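Non-atp dependent l-selective hydantoinase (PDB 1GKR) catalyses the zinc-dependent hydrolysis of hydantoin derivatives, preferring aryl- to alkyl-substituted ones, with an enantioselectivity that depends on the substrate. Local coordinates at residues V52-H60 / L360-A369; G114-L123 / V439-V449. All blocks are in the same frame, centred on the assembly; numbering follows the deposited sequence.

Interaction 1. Residues V52-H60 / L360-A369; sequences VMPGVVDEH and LVEVMCEKPA. With ZN (zinc ion), chain F.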
loop_
_atom_site.group_PDB
_atom_site.type_symbol
_atom_site.label_atom_id
_atom_site.label_comp_id
_atom_site.label_asym_id
_atom_site.label_seq_id
_atom_site.Cartn_x
_atom_site.Cartn_y
_atom_site.Cartn_z
ATOM N N VAL A 52 -24.873 -15.346 29.976
ATOM C CA VAL A 52 -25.417 -16.407 29.152
ATOM C C VAL A 52 -25.021 -16.068 27.718
ATOM O O VAL A 52 -25.189 -14.934 27.286
ATOM C CB VAL A 52 -26.944 -16.484 29.275
ATOM C CG1 VAL A 52 -27.501 -17.480 28.261
ATOM C CG2 VAL A 52 -27.318 -16.921 30.679
ATOM N N MET A 53 -24.472 -17.039 26.991
ATOM C CA MET A 53 -24.049 -16.815 25.609
ATOM C C MET A 53 -24.544 -17.938 24.712
ATOM O O MET A 53 -24.963 -18.991 25.195
ATOM C CB MET A 53 -22.526 -16.735 25.517
ATOM C CG MET A 53 -21.827 -18.019 25.894
ATOM S SD MET A 53 -20.038 -17.882 25.782
ATOM C CE MET A 53 -19.770 -18.371 24.131
ATOM N N PRO A 54 -24.515 -17.727 23.385
ATOM C CA PRO A 54 -24.980 -18.787 22.485
ATOM C C PRO A 54 -23.982 -19.934 22.518
ATOM O O PRO A 54 -22.813 -19.733 22.871
ATOM C CB PRO A 54 -25.006 -18.101 21.118
ATOM C CG PRO A 54 -25.127 -16.645 21.463
ATOM C CD PRO A 54 -24.203 -16.505 22.628
ATOM N N GLY A 55 -24.441 -21.129 22.162
ATOM C CA GLY A 55 -23.542 -22.257 22.148
ATOM C C GLY A 55 -22.414 -21.958 21.178
ATOM O O GLY A 55 -22.620 -21.306 20.153
ATOM N N VAL A 56 -21.211 -22.412 21.500
ATOM C CA VAL A 56 -20.076 -22.186 20.619
ATOM C C VAL A 56 -20.212 -23.036 19.360
ATOM O O VAL A 56 -20.614 -24.196 19.435
ATOM C CB VAL A 56 -18.768 -22.557 21.306
ATOM C CG1 VAL A 56 -17.643 -22.616 20.283
ATOM C CG2 VAL A 56 -18.468 -21.535 22.398
ATOM N N VAL A 57 -19.897 -22.451 18.210
ATOM C CA VAL A 57 -19.956 -23.153 16.939
ATOM C C VAL A 57 -18.519 -23.329 16.471
ATOM O O VAL A 57 -17.879 -22.366 16.060
ATOM C CB VAL A 57 -20.746 -22.346 15.873
ATOM C CG1 VAL A 57 -20.606 -22.995 14.507
ATOM C CG2 VAL A 57 -22.219 -22.278 16.263
ATOM N N ASP A 58 -18.008 -24.555 16.550
ATOM C CA ASP A 58 -16.638 -24.825 16.138
ATOM C C ASP A 58 -16.602 -25.405 14.721
ATOM O O ASP A 58 -17.052 -26.523 14.478
ATOM C CB ASP A 58 -15.972 -25.781 17.119
ATOM C CG ASP A 58 -14.479 -25.788 16.972
ATOM O OD1 ASP A 58 -14.010 -25.646 15.830
ATOM O OD2 ASP A 58 -13.768 -25.937 17.984
ATOM N N GLU A 59 -16.063 -24.617 13.795
ATOM C CA GLU A 59 -15.968 -24.965 12.376
ATOM C C GLU A 59 -14.770 -25.835 12.038
ATOM O O GLU A 59 -14.597 -26.229 10.882
ATOM C CB GLU A 59 -15.841 -23.686 11.542
ATOM C CG GLU A 59 -14.551 -22.932 11.856
ATOM C CD GLU A 59 -14.422 -21.598 11.140
ATOM O OE1 GLU A 59 -15.459 -21.042 10.719
ATOM O OE2 GLU A 59 -13.279 -21.098 11.016
ATOM N N HIS A 60 -13.928 -26.121 13.022
ATOM C CA HIS A 60 -12.739 -26.900 12.736
ATOM C C HIS A 60 -12.525 -28.087 13.673
ATOM O O HIS A 60 -11.704 -28.035 14.591
ATOM C CB HIS A 60 -11.534 -25.973 12.761
ATOM C CG HIS A 60 -10.328 -26.547 12.095
ATOM N ND1 HIS A 60 -9.327 -25.763 11.560
ATOM C CD2 HIS A 60 -9.962 -27.833 11.876
ATOM C CE1 HIS A 60 -8.399 -26.545 11.038
ATOM N NE2 HIS A 60 -8.760 -27.804 11.216
ATOM N N LEU A 360 -15.562 -12.276 21.933
ATOM C CA LEU A 360 -15.460 -13.722 22.041
ATOM C C LEU A 360 -16.672 -14.369 21.403
ATOM O O LEU A 360 -16.546 -15.321 20.642
ATOM C CB LEU A 360 -15.365 -14.147 23.506
ATOM C CG LEU A 360 -15.132 -15.641 23.759
ATOM C CD1 LEU A 360 -14.383 -15.831 25.059
ATOM C CD2 LEU A 360 -16.450 -16.376 23.796
ATOM N N VAL A 361 -17.853 -13.855 21.713
ATOM C CA VAL A 361 -19.064 -14.418 21.137
ATOM C C VAL A 361 -19.111 -14.226 19.623
ATOM O O VAL A 361 -19.661 -15.053 18.896
ATOM C CB VAL A 361 -20.320 -13.800 21.791
ATOM C CG1 VAL A 361 -21.558 -14.059 20.948
ATOM C CG2 VAL A 361 -20.503 -14.411 23.156
ATOM N N GLU A 362 -18.515 -13.141 19.149
ATOM C CA GLU A 362 -18.506 -12.859 17.724
ATOM C C GLU A 362 -17.658 -13.856 16.945
ATOM O O GLU A 362 -18.103 -14.388 15.918
ATOM C CB GLU A 362 -17.981 -11.450 17.458
ATOM C CG GLU A 362 -18.118 -11.037 16.008
ATOM C CD GLU A 362 -17.464 -9.707 15.707
ATOM O OE1 GLU A 362 -16.325 -9.493 16.185
ATOM O OE2 GLU A 362 -18.079 -8.890 14.982
ATOM N N VAL A 363 -16.444 -14.111 17.434
ATOM C CA VAL A 363 -15.536 -15.029 16.748
ATOM C C VAL A 363 -15.761 -16.530 17.023
ATOM O O VAL A 363 -15.315 -17.379 16.238
ATOM C CB VAL A 363 -14.069 -14.700 17.079
ATOM C CG1 VAL A 363 -13.770 -13.262 16.760
ATOM C CG2 VAL A 363 -13.796 -14.986 18.525
ATOM N N MET A 364 -16.446 -16.856 18.121
ATOM C CA MET A 364 -16.691 -18.250 18.468
ATOM C C MET A 364 -18.107 -18.717 18.218
ATOM O O MET A 364 -18.367 -19.923 18.262
ATOM C CB MET A 364 -16.322 -18.526 19.932
ATOM C CG MET A 364 -14.844 -18.446 20.168
ATOM S SD MET A 364 -14.327 -18.935 21.799
ATOM C CE MET A 364 -14.080 -20.687 21.559
ATOM N N CYS A 365 -19.022 -17.785 17.955
ATOM C CA CYS A 365 -20.410 -18.155 17.713
ATOM C C CYS A 365 -21.003 -17.549 16.455
ATOM O O CYS A 365 -21.388 -18.260 15.533
ATOM C CB CYS A 365 -21.285 -17.746 18.898
ATOM S SG CYS A 365 -20.655 -18.235 20.521
ATOM N N GLU A 366 -21.074 -16.226 16.423
ATOM C CA GLU A 366 -21.674 -15.530 15.298
ATOM C C GLU A 366 -21.039 -15.701 13.924
ATOM O O GLU A 366 -21.687 -16.233 13.019
ATOM C CB GLU A 366 -21.799 -14.047 15.635
ATOM C CG GLU A 366 -22.966 -13.748 16.555
ATOM C CD GLU A 366 -22.890 -12.373 17.195
ATOM O OE1 GLU A 366 -22.393 -11.441 16.526
ATOM O OE2 GLU A 366 -23.347 -12.234 18.359
ATOM N N LYS A 367 -19.793 -15.260 13.753
ATOM C CA LYS A 367 -19.156 -15.363 12.449
ATOM C C LYS A 367 -19.092 -16.785 11.888
ATOM O O LYS A 367 -19.441 -17.019 10.723
ATOM C CB LYS A 367 -17.760 -14.731 12.483
ATOM C CG LYS A 367 -17.705 -13.343 11.861
ATOM C CD LYS A 367 -16.463 -12.578 12.326
ATOM C CE LYS A 367 -16.328 -11.240 11.605
ATOM N NZ LYS A 367 -17.642 -10.528 11.572
ATOM N N PRO A 368 -18.622 -17.754 12.687
ATOM C CA PRO A 368 -18.609 -19.079 12.065
ATOM C C PRO A 368 -20.000 -19.476 11.517
ATOM O O PRO A 368 -20.111 -19.917 10.382
ATOM C CB PRO A 368 -18.091 -19.992 13.187
ATOM C CG PRO A 368 -18.154 -19.124 14.446
ATOM C CD PRO A 368 -17.914 -17.754 13.978
ATOM N N ALA A 369 -21.055 -19.287 12.298
ATOM C CA ALA A 369 -22.394 -19.626 11.835
ATOM C C ALA A 369 -22.737 -18.818 10.589
ATOM O O ALA A 369 -23.230 -19.350 9.595
ATOM C CB ALA A 369 -23.413 -19.345 12.920
HETATM ZN ZN ZN F . -7.211 -29.216 10.902
HETATM O O HOH W 1 -4.727 -29.432 11.148
#
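Met-53 meets Leu-360 and Cys-365 because of its torsions: chi1 of 64° sets CG between the backbone N and the carbonyl carbon, and a bend at chi3 (-90°) carries CE over to the helix. There CE lies 3.9 Å from Leu-360 CD2, the two side chains crossing at about a right angle, and 3.7 Å from Cys-365 SG. An unbranched methionine can bend its terminal methyl to touch both neighbours. Cys-365 turns SG anti to its own carbonyl carbon, which places the small sulfur beside the carbonyls of Pro-54 and Gly-55, 3.5 Å from Pro-54 O. Pro-54 itself rests its ring on Val-361, CD to CG1 at 4.0 Å.

Further along, Val-57 N donates to Met-364 O (3.0 Å). This carbonyl lies in the wide pi-type turn of 362-366 and near the kink at Pro-368, which has no N-H to give; the strand supplies the donor instead. The same Pro-368 offers an apolar CB to Val-57 CG1 at 4.1 Å. Glu-59 crosses that ring at about a right angle, OE1 in van der Waals contact with Pro-368 CB at 3.8 Å, while OE2 is hydrogen-bonded to Thr-308.

The part of the strand at 56-58 runs in the TIM barrel beside strand 87-92 and leads to the metal centre. Asp-58 OD1 closes an Asx turn by accepting from His-60 N, and His-60 NE2 binds a zinc ion at 2.1 Å, whose other ligands are His-62, Asp-312, carboxylated Lys-147 and a water. The chemistry thus changes along the strand: beta-branched, proline and sulfur side chains pack it against helix 357-372, whereas polar groups take over towards the metal, and the single backbone bond ties strand to helix where the helix has lost its regular pattern.

Interaction 2. Residues G114-L123 / V439-V449; sequences GQRLKVDFAL and VLVEQGFGQFV
Lys-118 runs along the loop 439-449 for almost its whole length. Its CB touches Val-441 CG1 at 4.1 Å, CG comes up against Gln-443 CA, CD packs on Val-439 CG1 at 3.7 Å, and CE passes the carbonyl oxygen of Val-441. A bend at chi4 (78°) then delivers NZ to a salt bridge with Glu-80 of helix 75-85. A long chain with an apolar stem and a charged end suits this place.

The loop's hydrogen bonds are mostly backbone to backbone. Leu-117 O, just past the end of helix 103-116, accepts from Gly-444 N (2.9 Å) and Gly-446 N (3.1 Å), which reach it from opposite faces of its carbonyl plane. Gly-444, third in the type II turn 442-445, has a positive phi and lies against Gln-115 O; at Gly-446 a CB would run into Val-119 O. Both positions suit glycine. Asp-120 OD1 receives Gln-447 N at 2.8 Å from above the carboxylate plane, while OD2 forms salt bridges with Arg-429 and Lys-378.

Phe-121 makes a single beta bridge to Phe-448, its N donating to Gln-447 O and its O accepting from Val-449 N (2.7 Å). Its ring takes Phe-448 CA over one face in a CH-pi contact, 3.8 Å from the ring centroid, and CE2 meets Phe-448 CD1 at 3.6 Å, the ring planes 54° apart. An alanine here removes the ring under Phe-448 CA, which would probably open a gap and leave the Phe-448 ring freer to turn. The contact implies a tail fastened to the end of helix 103-116, the link after it and strand 120-123, hydrogen-bonded mostly through peptide groups, with one carboxylate shared between a main-chain N-H and two cationic side chains, and apolar surfaces packed around them.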
loop_
_atom_site.group_PDB
_atom_site.type_symbol
_atom_site.label_atom_id
_atom_site.label_comp_id
_atom_site.label_asym_id
_atom_site.label_seq_id
_atom_site.Cartn_x
_atom_site.Cartn_y
_atom_site.Cartn_z
ATOM N N GLY A 114 -25.051 -38.971 12.870
ATOM C CA GLY A 114 -26.369 -38.741 13.426
ATOM C C GLY A 114 -26.785 -39.737 14.498
ATOM O O GLY A 114 -27.604 -39.429 15.365
ATOM N N GLN A 115 -26.221 -40.933 14.446
ATOM C CA GLN A 115 -26.563 -41.957 15.414
ATOM C C GLN A 115 -25.709 -41.926 16.661
ATOM O O GLN A 115 -26.124 -42.419 17.708
ATOM C CB GLN A 115 -26.427 -43.338 14.791
ATOM C CG GLN A 115 -27.362 -43.621 13.644
ATOM C CD GLN A 115 -27.000 -44.916 12.927
ATOM O OE1 GLN A 115 -27.661 -45.314 11.961
ATOM N NE2 GLN A 115 -25.936 -45.579 13.394
ATOM N N ARG A 116 -24.520 -41.347 16.576
ATOM C CA ARG A 116 -23.665 -41.361 17.747
ATOM C C ARG A 116 -23.242 -40.043 18.378
ATOM O O ARG A 116 -22.803 -40.029 19.532
ATOM C CB ARG A 116 -22.442 -42.221 17.445
ATOM C CG ARG A 116 -22.801 -43.686 17.244
ATOM C CD ARG A 116 -21.583 -44.532 16.986
ATOM N NE ARG A 116 -21.177 -44.485 15.590
ATOM C CZ ARG A 116 -19.940 -44.227 15.186
ATOM N NH1 ARG A 116 -18.988 -43.984 16.084
ATOM N NH2 ARG A 116 -19.651 -44.225 13.884
ATOM N N LEU A 117 -23.376 -38.940 17.645
ATOM C CA LEU A 117 -22.992 -37.631 18.172
ATOM C C LEU A 117 -23.933 -37.156 19.269
ATOM O O LEU A 117 -25.122 -37.483 19.269
ATOM C CB LEU A 117 -22.954 -36.607 17.046
ATOM C CG LEU A 117 -21.668 -36.680 16.238
ATOM C CD1 LEU A 117 -21.792 -35.816 14.990
ATOM C CD2 LEU A 117 -20.509 -36.234 17.131
ATOM N N LYS A 118 -23.399 -36.386 20.211
ATOM C CA LYS A 118 -24.210 -35.880 21.310
ATOM C C LYS A 118 -24.494 -34.372 21.211
ATOM O O LYS A 118 -25.316 -33.844 21.955
ATOM C CB LYS A 118 -23.555 -36.228 22.649
ATOM C CG LYS A 118 -23.538 -37.722 22.992
ATOM C CD LYS A 118 -23.290 -37.898 24.490
ATOM C CE LYS A 118 -23.513 -39.326 24.970
ATOM N NZ LYS A 118 -22.360 -40.200 24.623
ATOM N N VAL A 119 -23.808 -33.676 20.312
ATOM C CA VAL A 119 -24.072 -32.255 20.098
ATOM C C VAL A 119 -24.450 -32.154 18.616
ATOM O O VAL A 119 -24.281 -33.116 17.874
ATOM C CB VAL A 119 -22.847 -31.382 20.431
ATOM C CG1 VAL A 119 -22.524 -31.503 21.919
ATOM C CG2 VAL A 119 -21.661 -31.795 19.593
ATOM N N ASP A 120 -24.981 -31.026 18.168
ATOM C CA ASP A 120 -25.379 -30.941 16.764
ATOM C C ASP A 120 -24.173 -30.822 15.832
ATOM O O ASP A 120 -23.071 -30.456 16.264
ATOM C CB ASP A 120 -26.365 -29.781 16.565
ATOM C CG ASP A 120 -27.776 -30.111 17.076
ATOM O OD1 ASP A 120 -28.007 -31.234 17.582
ATOM O OD2 ASP A 120 -28.663 -29.243 16.968
ATOM N N PHE A 121 -24.376 -31.116 14.550
ATOM C CA PHE A 121 -23.263 -31.087 13.623
ATOM C C PHE A 121 -23.606 -30.729 12.185
ATOM O O PHE A 121 -24.733 -30.910 11.726
ATOM C CB PHE A 121 -22.604 -32.462 13.610
ATOM C CG PHE A 121 -23.521 -33.552 13.105
ATOM C CD1 PHE A 121 -24.538 -34.057 13.912
ATOM C CD2 PHE A 121 -23.418 -34.018 11.793
ATOM C CE1 PHE A 121 -25.449 -35.008 13.417
ATOM C CE2 PHE A 121 -24.324 -34.967 11.291
ATOM C CZ PHE A 121 -25.339 -35.460 12.105
ATOM N N ALA A 122 -22.591 -30.246 11.478
ATOM C CA ALA A 122 -22.684 -29.903 10.072
ATOM C C ALA A 122 -21.491 -30.647 9.465
ATOM O O ALA A 122 -20.549 -30.999 10.184
ATOM C CB ALA A 122 -22.523 -28.407 9.880
ATOM N N LEU A 123 -21.504 -30.877 8.158
ATOM C CA LEU A 123 -20.406 -31.599 7.544
ATOM C C LEU A 123 -19.721 -30.945 6.367
ATOM O O LEU A 123 -20.345 -30.276 5.546
ATOM C CB LEU A 123 -20.881 -32.972 7.107
ATOM C CG LEU A 123 -21.300 -33.893 8.235
ATOM C CD1 LEU A 123 -21.870 -35.147 7.635
ATOM C CD2 LEU A 123 -20.108 -34.215 9.113
ATOM N N VAL A 439 -22.521 -35.273 31.322
ATOM C CA VAL A 439 -23.291 -35.282 30.096
ATOM C C VAL A 439 -24.568 -36.011 30.470
ATOM O O VAL A 439 -24.513 -37.056 31.096
ATOM C CB VAL A 439 -22.581 -36.015 28.966
ATOM C CG1 VAL A 439 -23.515 -36.126 27.768
ATOM C CG2 VAL A 439 -21.316 -35.265 28.587
ATOM N N LEU A 440 -25.714 -35.452 30.096
ATOM C CA LEU A 440 -27.008 -36.030 30.448
ATOM C C LEU A 440 -27.806 -36.499 29.252
ATOM O O LEU A 440 -29.004 -36.742 29.366
ATOM C CB LEU A 440 -27.853 -34.994 31.177
ATOM C CG LEU A 440 -27.180 -34.222 32.306
ATOM C CD1 LEU A 440 -27.945 -32.934 32.582
ATOM C CD2 LEU A 440 -27.106 -35.099 33.534
ATOM N N VAL A 441 -27.168 -36.633 28.104
ATOM C CA VAL A 441 -27.926 -37.036 26.935
ATOM C C VAL A 441 -27.323 -38.286 26.271
ATOM O O VAL A 441 -26.112 -38.516 26.342
ATOM C CB VAL A 441 -28.019 -35.825 25.969
ATOM C CG1 VAL A 441 -26.836 -35.799 25.024
ATOM C CG2 VAL A 441 -29.334 -35.841 25.248
ATOM N N GLU A 442 -28.170 -39.109 25.657
ATOM C CA GLU A 442 -27.692 -40.331 25.010
ATOM C C GLU A 442 -27.123 -40.115 23.619
ATOM O O GLU A 442 -27.422 -39.131 22.955
ATOM C CB GLU A 442 -28.802 -41.391 24.954
ATOM C CG GLU A 442 -30.238 -40.854 24.981
ATOM C CD GLU A 442 -30.604 -39.970 23.784
ATOM O OE1 GLU A 442 -30.476 -40.435 22.624
ATOM O OE2 GLU A 442 -31.035 -38.810 24.008
ATOM N N GLN A 443 -26.289 -41.044 23.176
ATOM C CA GLN A 443 -25.694 -40.912 21.862
ATOM C C GLN A 443 -26.757 -40.868 20.773
ATOM O O GLN A 443 -27.726 -41.610 20.812
ATOM C CB GLN A 443 -24.715 -42.055 21.616
ATOM C CG GLN A 443 -25.291 -43.432 21.784
ATOM C CD GLN A 443 -24.247 -44.509 21.534
ATOM O OE1 GLN A 443 -23.300 -44.672 22.319
ATOM N NE2 GLN A 443 -24.405 -45.242 20.432
ATOM N N GLY A 444 -26.577 -39.979 19.808
ATOM C CA GLY A 444 -27.542 -39.869 18.734
ATOM C C GLY A 444 -28.425 -38.652 18.905
ATOM O O GLY A 444 -29.164 -38.270 17.990
ATOM N N PHE A 445 -28.355 -38.043 20.084
ATOM C CA PHE A 445 -29.143 -36.855 20.365
ATOM C C PHE A 445 -28.860 -35.739 19.348
ATOM O O PHE A 445 -29.766 -34.974 18.993
ATOM C CB PHE A 445 -28.835 -36.346 21.769
ATOM C CG PHE A 445 -29.434 -35.006 22.065
ATOM C CD1 PHE A 445 -30.802 -34.872 22.287
ATOM C CD2 PHE A 445 -28.638 -33.864 22.076
ATOM C CE1 PHE A 445 -31.372 -33.616 22.516
ATOM C CE2 PHE A 445 -29.197 -32.606 22.302
ATOM C CZ PHE A 445 -30.566 -32.484 22.522
ATOM N N GLY A 446 -27.607 -35.652 18.891
ATOM C CA GLY A 446 -27.214 -34.636 17.930
ATOM C C GLY A 446 -27.922 -34.705 16.585
ATOM O O GLY A 446 -28.120 -35.781 16.017
ATOM N N GLN A 447 -28.303 -33.540 16.071
ATOM C CA GLN A 447 -28.984 -33.451 14.790
ATOM C C GLN A 447 -28.051 -32.857 13.747
ATOM O O GLN A 447 -27.129 -32.103 14.060
ATOM C CB GLN A 447 -30.184 -32.521 14.874
ATOM C CG GLN A 447 -31.059 -32.708 16.062
ATOM C CD GLN A 447 -32.145 -33.700 15.803
ATOM O OE1 GLN A 447 -31.886 -34.899 15.674
ATOM N NE2 GLN A 447 -33.382 -33.210 15.710
ATOM N N PHE A 448 -28.330 -33.194 12.497
ATOM C CA PHE A 448 -27.587 -32.703 11.361
ATOM C C PHE A 448 -28.090 -31.280 11.130
ATOM O O PHE A 448 -29.292 -31.034 11.203
ATOM C CB PHE A 448 -27.929 -33.581 10.166
ATOM C CG PHE A 448 -27.328 -33.131 8.879
ATOM C CD1 PHE A 448 -25.951 -33.121 8.702
ATOM C CD2 PHE A 448 -28.140 -32.759 7.819
ATOM C CE1 PHE A 448 -25.391 -32.749 7.477
ATOM C CE2 PHE A 448 -27.592 -32.385 6.590
ATOM C CZ PHE A 448 -26.217 -32.380 6.418
ATOM N N VAL A 449 -27.197 -30.327 10.895
ATOM C CA VAL A 449 -27.660 -28.972 10.622
ATOM C C VAL A 449 -27.076 -28.561 9.280
ATOM O O VAL A 449 -26.001 -29.016 8.895
ATOM C CB VAL A 449 -27.291 -27.961 11.761
ATOM C CG1 VAL A 449 -26.624 -28.682 12.901
ATOM C CG2 VAL A 449 -26.435 -26.838 11.237
HETATM O O HOH W 2 -29.835 -37.809 14.806
HETATM O O HOH W 3 -23.712 -29.854 6.938
#

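How the interactions relate
Both interactions hold strands that flank strand 87-92: 51-62 pairs with it in parallel, as does 120-123, so the two contacts reach neighbouring parts of the barrel wall without touching, their nearest atoms about 7 Å apart. Interaction 1 is core, centred about 9 Å from the centre of the chain, with every touching residue buried; it sets a strand against a helix, largely through apolar side chains. Interaction 2, about 17 Å from that centre, is only partly buried and joins a strand and helix end to an irregular C-terminal loop, where five direct hydrogen bonds accompany packing that buries a larger surface. Only interaction 1 contains a metal ligand; interaction 2 lies farther from the zinc.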